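Local coordinates for SAHS1 (Ramazzottius varieornatus, PDB 5XN9), which is a secreted heat-soluble tardigrade protein that acts as a molecular shield under water-deficient conditions and, with its fatty-acid-binding-protein fold, probably binds lipids, at residues A[38-43]-A[132-137]. Residues are numbered along the deposited sequence; the frame is centred on the assembly and turned at random.
With MG (magnesium ion), chain C; ACY (acetic acid), chain L.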
ATOM      1  N   ASN A  38      -3.652  -5.955 -13.386  1.00 41.72           N
ATOM      2  CA  ASN A  38      -4.485  -5.094 -12.565  1.00 40.45           C
ATOM      3  C   ASN A  38      -5.550  -5.961 -11.890  1.00 39.95           C
ATOM      4  O   ASN A  38      -6.728  -5.929 -12.231  1.00 47.14           O
ATOM      5  CB  ASN A  38      -5.108  -3.975 -13.401  1.00 38.99           C
ATOM      6  CG  ASN A  38      -5.915  -3.000 -12.572  1.00 42.19           C
ATOM      7  OD1 ASN A  38      -5.848  -3.007 -11.347  1.00 45.71           O
ATOM      8  ND2 ASN A  38      -6.682  -2.148 -13.243  1.00 42.15           N
ATOM      9  N   HIS A  39      -5.129  -6.754 -10.913  1.00 33.32           N
ATOM     10  CA  HIS A  39      -6.066  -7.605 -10.196  1.00 32.17           C
ATOM     11  C   HIS A  39      -6.739  -6.822  -9.082  1.00 26.89           C
ATOM     12  O   HIS A  39      -6.121  -5.964  -8.444  1.00 26.52           O
ATOM     13  CB  HIS A  39      -5.357  -8.831  -9.631  1.00 35.41           C
ATOM     14  CG  HIS A  39      -4.944  -9.813 -10.681  1.00 39.34           C
ATOM     15  ND1 HIS A  39      -5.779 -10.814 -11.135  1.00 39.19           N
ATOM     16  CD2 HIS A  39      -3.795  -9.930 -11.389  1.00 43.24           C
ATOM     17  CE1 HIS A  39      -5.155 -11.512 -12.067  1.00 42.55           C
ATOM     18  NE2 HIS A  39      -3.951 -10.994 -12.242  1.00 44.54           N
ATOM     19  N   LYS A  40      -8.016  -7.124  -8.857  1.00 26.43           N
ATOM     20  CA  LYS A  40      -8.809  -6.424  -7.854  1.00 24.10           C
ATOM     21  C   LYS A  40      -8.127  -6.470  -6.493  1.00 21.83           C
ATOM     22  O   LYS A  40      -7.815  -7.546  -5.970  1.00 21.88           O
ATOM     23  CB  LYS A  40     -10.196  -7.066  -7.782  1.00 28.03           C
ATOM     24  CG  LYS A  40     -11.138  -6.439  -6.771  1.00 32.51           C
ATOM     25  CD  LYS A  40     -11.397  -4.978  -7.065  1.00 38.25           C
ATOM     26  CE  LYS A  40     -12.112  -4.779  -8.389  1.00 40.65           C
ATOM     27  NZ  LYS A  40     -12.637  -3.390  -8.509  1.00 41.97           N
ATOM     28  N   THR A  41      -7.897  -5.291  -5.931  1.00 20.59           N
ATOM     29  CA  THR A  41      -7.126  -5.125  -4.710  1.00 20.22           C
ATOM     30  C   THR A  41      -7.914  -4.236  -3.767  1.00 19.74           C
ATOM     31  O   THR A  41      -8.523  -3.250  -4.195  1.00 21.53           O
ATOM     32  CB  THR A  41      -5.766  -4.468  -5.027  1.00 21.10           C
ATOM     33  OG1 THR A  41      -5.039  -5.308  -5.937  1.00 23.63           O
ATOM     34  CG2 THR A  41      -4.932  -4.223  -3.758  1.00 21.48           C
ATOM     35  N   PHE A  42      -7.901  -4.586  -2.487  1.00 19.32           N
ATOM     36  CA  PHE A  42      -8.581  -3.820  -1.459  1.00 19.55           C
ATOM     37  C   PHE A  42      -7.572  -3.356  -0.417  1.00 18.54           C
ATOM     38  O   PHE A  42      -6.701  -4.125   0.004  1.00 20.18           O
ATOM     39  CB  PHE A  42      -9.659  -4.666  -0.775  1.00 22.01           C
ATOM     40  CG  PHE A  42     -10.722  -5.149  -1.703  1.00 23.07           C
ATOM     41  CD1 PHE A  42     -10.556  -6.329  -2.410  1.00 25.38           C
ATOM     42  CD2 PHE A  42     -11.894  -4.430  -1.866  1.00 24.02           C
ATOM     43  CE1 PHE A  42     -11.546  -6.783  -3.279  1.00 26.97           C
ATOM     44  CE2 PHE A  42     -12.886  -4.874  -2.724  1.00 26.43           C
ATOM     45  CZ  PHE A  42     -12.712  -6.052  -3.435  1.00 27.82           C
ATOM     46  N   HIS A  43      -7.692  -2.096  -0.014  1.00 18.93           N
ATOM     47  CA  HIS A  43      -6.970  -1.542   1.127  1.00 17.66           C
ATOM     48  C   HIS A  43      -8.008  -1.085   2.131  1.00 19.66           C
ATOM     49  O   HIS A  43      -8.876  -0.275   1.795  1.00 22.06           O
ATOM     50  CB  HIS A  43      -6.118  -0.331   0.731  1.00 19.22           C
ATOM     51  CG  HIS A  43      -4.933  -0.677  -0.108  1.00 19.33           C
ATOM     52  ND1 HIS A  43      -3.750  -1.126   0.434  1.00 21.46           N
ATOM     53  CD2 HIS A  43      -4.751  -0.660  -1.450  1.00 21.62           C
ATOM     54  CE1 HIS A  43      -2.888  -1.370  -0.536  1.00 21.79           C
ATOM     55  NE2 HIS A  43      -3.470  -1.090  -1.689  1.00 21.94           N
ATOM     56  N   ARG A 132      -1.807   3.986  -8.972  1.00 27.75           N
ATOM     57  CA  ARG A 132      -3.016   3.196  -9.059  1.00 26.68           C
ATOM     58  C   ARG A 132      -4.113   3.958  -8.339  1.00 27.41           C
ATOM     59  O   ARG A 132      -3.859   4.582  -7.309  1.00 26.78           O
ATOM     60  CB  ARG A 132      -2.757   1.858  -8.395  1.00 31.18           C
ATOM     61  CG  ARG A 132      -3.616   0.805  -8.893  1.00 33.89           C
ATOM     62  CD  ARG A 132      -3.197  -0.520  -8.371  1.00 33.67           C
ATOM     63  NE  ARG A 132      -4.123  -1.497  -8.878  1.00 33.18           N
ATOM     64  CZ  ARG A 132      -4.284  -2.703  -8.370  1.00 32.28           C
ATOM     65  NH1 ARG A 132      -3.572  -3.088  -7.314  1.00 34.15           N
ATOM     66  NH2 ARG A 132      -5.166  -3.511  -8.921  1.00 33.04           N
ATOM     67  N   TRP A 133      -5.321   3.945  -8.899  1.00 25.41           N
ATOM     68  CA  TRP A 133      -6.428   4.697  -8.332  1.00 26.44           C
ATOM     69  C   TRP A 133      -7.456   3.754  -7.727  1.00 23.99           C
ATOM     70  O   TRP A 133      -7.764   2.703  -8.303  1.00 27.69           O
ATOM     71  CB  TRP A 133      -7.073   5.606  -9.373  1.00 28.37           C
ATOM     72  CG  TRP A 133      -6.198   6.779  -9.673  1.00 31.26           C
ATOM     73  CD1 TRP A 133      -6.271   8.017  -9.105  1.00 33.40           C
ATOM     74  CD2 TRP A 133      -5.085   6.816 -10.575  1.00 32.42           C
ATOM     75  NE1 TRP A 133      -5.288   8.829  -9.613  1.00 36.18           N
ATOM     76  CE2 TRP A 133      -4.543   8.116 -10.514  1.00 34.22           C
ATOM     77  CE3 TRP A 133      -4.498   5.879 -11.433  1.00 31.97           C
ATOM     78  CZ2 TRP A 133      -3.448   8.507 -11.283  1.00 34.94           C
ATOM     79  CZ3 TRP A 133      -3.409   6.269 -12.196  1.00 34.80           C
ATOM     80  CH2 TRP A 133      -2.898   7.573 -12.118  1.00 35.66           C
ATOM     81  N   TYR A 134      -7.966   4.136  -6.558  1.00 25.12           N
ATOM     82  CA  TYR A 134      -8.927   3.356  -5.796  1.00 23.96           C
ATOM     83  C   TYR A 134     -10.174   4.193  -5.538  1.00 25.07           C
ATOM     84  O   TYR A 134     -10.115   5.423  -5.479  1.00 28.33           O
ATOM     85  CB  TYR A 134      -8.320   2.949  -4.440  1.00 22.82           C
ATOM     86  CG  TYR A 134      -7.180   1.968  -4.560  1.00 21.10           C
ATOM     87  CD1 TYR A 134      -5.912   2.375  -4.970  1.00 21.08           C
ATOM     88  CD2 TYR A 134      -7.372   0.625  -4.276  1.00 21.62           C
ATOM     89  CE1 TYR A 134      -4.883   1.468  -5.092  1.00 22.69           C
ATOM     90  CE2 TYR A 134      -6.348  -0.287  -4.398  1.00 21.94           C
ATOM     91  CZ  TYR A 134      -5.105   0.137  -4.807  1.00 23.48           C
ATOM     92  OH  TYR A 134      -4.071  -0.764  -4.933  1.00 27.22           O
ATOM     93  N   LYS A 135     -11.306   3.517  -5.368  1.00 25.84           N
ATOM     94  CA  LYS A 135     -12.561   4.159  -5.004  1.00 28.58           C
ATOM     95  C   LYS A 135     -13.043   3.608  -3.665  1.00 27.74           C
ATOM     96  O   LYS A 135     -12.664   2.516  -3.253  1.00 26.78           O
ATOM     97  CB  LYS A 135     -13.628   3.901  -6.071  1.00 33.53           C
ATOM     98  CG  LYS A 135     -13.891   2.419  -6.315  1.00 39.39           C
ATOM     99  CD  LYS A 135     -14.908   2.193  -7.428  1.00 43.65           C
ATOM    100  CE  LYS A 135     -15.078   0.707  -7.724  1.00 46.07           C
ATOM    101  NZ  LYS A 135     -16.057   0.454  -8.823  1.00 48.02           N
ATOM    102  N   LYS A 136     -13.877   4.382  -2.976  1.00 31.42           N
ATOM    103  CA  LYS A 136     -14.500   3.884  -1.754  1.00 35.48           C
ATOM    104  C   LYS A 136     -15.371   2.672  -2.067  1.00 41.54           C
ATOM    105  O   LYS A 136     -16.080   2.640  -3.078  1.00 42.44           O
ATOM    106  CB  LYS A 136     -15.361   4.981  -1.127  1.00 39.91           C
ATOM    107  CG  LYS A 136     -14.573   6.051  -0.393  1.00 44.40           C
ATOM    108  CD  LYS A 136     -14.212   5.607   1.020  1.00 48.25           C
ATOM    109  CE  LYS A 136     -14.009   6.808   1.939  1.00 49.86           C
ATOM    110  NZ  LYS A 136     -13.722   6.422   3.348  1.00 50.52           N
ATOM    111  N   SER A 137     -15.320   1.669  -1.194  1.00 45.20           N
ATOM    112  CA  SER A 137     -16.049   0.433  -1.448  1.00 54.54           C
ATOM    113  C   SER A 137     -17.552   0.623  -1.269  1.00 68.43           C
ATOM    114  O   SER A 137     -18.010   1.374  -0.404  1.00 70.06           O
ATOM    115  CB  SER A 137     -15.552  -0.681  -0.534  1.00 50.21           C
ATOM    116  OG  SER A 137     -14.310  -1.175  -0.994  1.00 48.53           O
TER
HETATM  117 MG    MG C 201      -2.836  -1.253  -3.483  0.70 25.17          MG
HETATM  118  C   ACY L 210      -1.122  -2.588  -4.080  1.00 48.10           C
HETATM  119  O   ACY L 210      -1.240  -2.412  -5.314  1.00 46.78           O
HETATM  120  OXT ACY L 210      -1.014  -1.659  -3.251  1.00 46.58           O
HETATM  121  CH3 ACY L 210      -1.111  -3.997  -3.561  1.00 48.89           C
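Segments 38-43 and 132-137 run 55° apart; Phe42 and Tyr134, the pair closest by CA, keep those atoms 8.4 Å apart, and side chains, with one backbone carbonyl, bridge the gap. Arg132 spans it with its chain extended from CG to NE, CG lying anti to the backbone N (chi1 -155°). Its NH2 gives two bonds, to Asn38 OD1 at 2.6 Å, nearly in line with that C=O, and to His39 O at 2.7 Å. Thr41 OG1 donates to the same His39 O from the opposite face of the carbonyl and accepts from Arg132 NH1 at 3.0 Å. An alanine in place of Arg132 would probably leave Asn38 OD1 and His39 O without their guanidinium donor and the 38-41 loop less firmly tied to strand 128-136. In the antiparallel beta-barrel of the fatty-acid-binding-protein family, strands 42-48 and 128-136 lie on either side of strand 10-19. Here they share a magnesium ion, bound by His43 NE2 at 1.9 Å and Tyr134 OH at 2.0 Å, with OXT of an acetate, probably from the crystallisation liquor, as a further ligand. The His43 edge meets the Tyr134 face in an offset edge-to-face pair, planes at 73°, while His43 ND1 is hydrogen-bonded to His54 NE2. Arg132 NH1 also donates to the other acetate oxygen, O, at 3.1 Å, and Lys121 NZ and Tyr123 OH are hydrogen-bonded to the same acetate.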